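PDB 5Z9J: putative P450-like enzyme from Streptomyces himastatinicus ATCC 53653, which probably acts as a heme-dependent cytochrome P450-type monooxygenase in bacterial secondary metabolism. Local coordinates for residues K25-D30 / A298-P303. Numbering follows the deposited sequence.
Sequences KIVDYD and AGTVIP
V27 turns CG2 to A298 and CG1 to T300 and I302, making the buried, tightly packed part of this contact, which is wholly van der Waals. V27 CG2 lies 3.8 Å from A298 CB. V27 CG1, anti to the backbone N (chi1 179°), passes alongside T300, 4.0 Å from T300 CG2. The same V27 CG1 is 4.3 Å from I302 CD1. The side chains of V27 and T300 run past one another in opposite senses, and T300 OG1 comes within 4.0 Å of V27 CB. T300 OG1 also gives a weak hydrogen bond of 3.4 Å to A298 O, bridging the G299 turn within its own hairpin.

I26 and A298 form the more solvent-accessible edge, close despite its partial exposure: I26 CG2 meets A298 CB at 3.7 Å, and I26 CD1 approaches the same methyl group, which thus packs against both I26 and V27. Beyond it the turn at G299 is exposed, and V301, also exposed, has its CB directed away from 25-30.

The contact joins two beta elements of the P450 fold by side chains. Strand 27-30 is an outermost strand of the mixed sheet, paired antiparallel with 35-38, while 300-302 forms a two-stranded hairpin with 295-297. V297 adds to the packing on V27, W36 of strand 35-38 touches T300 and I302, and E43 of helix 41-48 borders I26 and A298.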
loop_
_atom_site.group_PDB
_atom_site.type_symbol
_atom_site.label_atom_id
_atom_site.label_comp_id
_atom_site.label_asym_id
_atom_site.label_seq_id
_atom_site.Cartn_x
_atom_site.Cartn_y
_atom_site.Cartn_z
ATOM N N LYS A 25 6.462 5.154 -25.166
ATOM C CA LYS A 25 7.845 4.756 -24.908
ATOM C C LYS A 25 7.880 4.040 -23.554
ATOM O O LYS A 25 7.140 4.377 -22.629
ATOM C CB LYS A 25 8.824 5.951 -24.862
ATOM C CG LYS A 25 8.352 7.338 -25.381
ATOM C CD LYS A 25 7.747 7.395 -26.790
ATOM C CE LYS A 25 7.075 8.759 -27.012
ATOM N NZ LYS A 25 6.194 8.818 -28.210
ATOM N N ILE A 26 8.748 3.051 -23.452
ATOM C CA ILE A 26 8.877 2.290 -22.231
ATOM C C ILE A 26 9.382 3.232 -21.149
ATOM O O ILE A 26 8.936 3.149 -20.009
ATOM C CB ILE A 26 9.852 1.098 -22.412
ATOM C CG1 ILE A 26 9.363 0.152 -23.524
ATOM C CG2 ILE A 26 10.052 0.355 -21.102
ATOM C CD1 ILE A 26 10.492 -0.695 -24.169
ATOM N N VAL A 27 10.300 4.128 -21.539
ATOM C CA VAL A 27 10.879 5.143 -20.651
ATOM C C VAL A 27 10.705 6.555 -21.191
ATOM O O VAL A 27 10.950 6.799 -22.368
ATOM C CB VAL A 27 12.402 4.919 -20.430
ATOM C CG1 VAL A 27 12.984 6.001 -19.533
ATOM C CG2 VAL A 27 12.693 3.546 -19.865
ATOM N N ASP A 28 10.264 7.487 -20.349
ATOM C CA ASP A 28 10.224 8.901 -20.760
ATOM C C ASP A 28 10.656 9.812 -19.605
ATOM O O ASP A 28 10.903 9.358 -18.472
ATOM C CB ASP A 28 8.838 9.340 -21.313
ATOM C CG ASP A 28 7.724 9.423 -20.253
ATOM O OD1 ASP A 28 7.960 9.834 -19.082
ATOM O OD2 ASP A 28 6.566 9.097 -20.598
ATOM N N TYR A 29 10.813 11.089 -19.936
ATOM C CA TYR A 29 11.203 12.108 -18.970
ATOM C C TYR A 29 10.086 13.153 -18.866
ATOM O O TYR A 29 9.528 13.587 -19.871
ATOM C CB TYR A 29 12.533 12.759 -19.391
ATOM C CG TYR A 29 13.068 13.830 -18.460
ATOM C CD1 TYR A 29 13.601 13.504 -17.229
ATOM C CD2 TYR A 29 13.029 15.172 -18.827
ATOM C CE1 TYR A 29 14.093 14.477 -16.388
ATOM C CE2 TYR A 29 13.514 16.147 -18.002
ATOM C CZ TYR A 29 14.043 15.802 -16.782
ATOM O OH TYR A 29 14.518 16.788 -15.945
ATOM N N ASP A 30 9.740 13.525 -17.649
ATOM C CA ASP A 30 8.762 14.575 -17.427
ATOM C C ASP A 30 9.526 15.871 -17.144
ATOM O O ASP A 30 10.076 16.048 -16.048
ATOM C CB ASP A 30 7.832 14.190 -16.277
ATOM C CG ASP A 30 6.631 15.111 -16.155
ATOM O OD1 ASP A 30 6.749 16.328 -16.420
ATOM O OD2 ASP A 30 5.547 14.610 -15.819
ATOM N N ALA A 298 15.769 0.344 -21.003
ATOM C CA ALA A 298 15.040 0.207 -22.264
ATOM C C ALA A 298 15.704 1.080 -23.311
ATOM O O ALA A 298 15.039 1.863 -23.986
ATOM C CB ALA A 298 13.574 0.574 -22.098
ATOM N N GLY A 299 17.023 0.970 -23.393
ATOM C CA GLY A 299 17.825 1.690 -24.372
ATOM C C GLY A 299 17.835 3.207 -24.218
ATOM O O GLY A 299 18.219 3.929 -25.155
ATOM N N THR A 300 17.606 3.664 -22.982
ATOM C CA THR A 300 17.532 5.082 -22.643
ATOM C C THR A 300 18.513 5.320 -21.510
ATOM O O THR A 300 18.525 4.567 -20.533
ATOM C CB THR A 300 16.082 5.520 -22.206
ATOM O OG1 THR A 300 15.153 5.229 -23.254
ATOM C CG2 THR A 300 16.007 7.000 -21.917
ATOM N N VAL A 301 19.341 6.355 -21.645
ATOM C CA VAL A 301 20.361 6.613 -20.647
ATOM C C VAL A 301 19.778 7.513 -19.544
ATOM O O VAL A 301 19.273 8.604 -19.795
ATOM C CB VAL A 301 21.618 7.278 -21.248
ATOM C CG1 VAL A 301 22.653 7.566 -20.159
ATOM C CG2 VAL A 301 22.250 6.402 -22.348
ATOM N N ILE A 302 19.865 7.060 -18.312
ATOM C CA ILE A 302 19.371 7.905 -17.218
ATOM C C ILE A 302 20.562 8.327 -16.359
ATOM O O ILE A 302 21.339 7.489 -15.891
ATOM C CB ILE A 302 18.320 7.192 -16.390
ATOM C CG1 ILE A 302 17.135 6.822 -17.278
ATOM C CG2 ILE A 302 17.874 8.098 -15.190
ATOM C CD1 ILE A 302 16.224 5.805 -16.705
ATOM N N PRO A 303 20.754 9.643 -16.218
ATOM C CA PRO A 303 21.916 10.105 -15.461
ATOM C C PRO A 303 21.846 9.697 -13.989
ATOM O O PRO A 303 20.826 9.223 -13.509
ATOM C CB PRO A 303 21.863 11.640 -15.609
ATOM C CG PRO A 303 21.024 11.884 -16.857
ATOM C CD PRO A 303 20.024 10.749 -16.866
#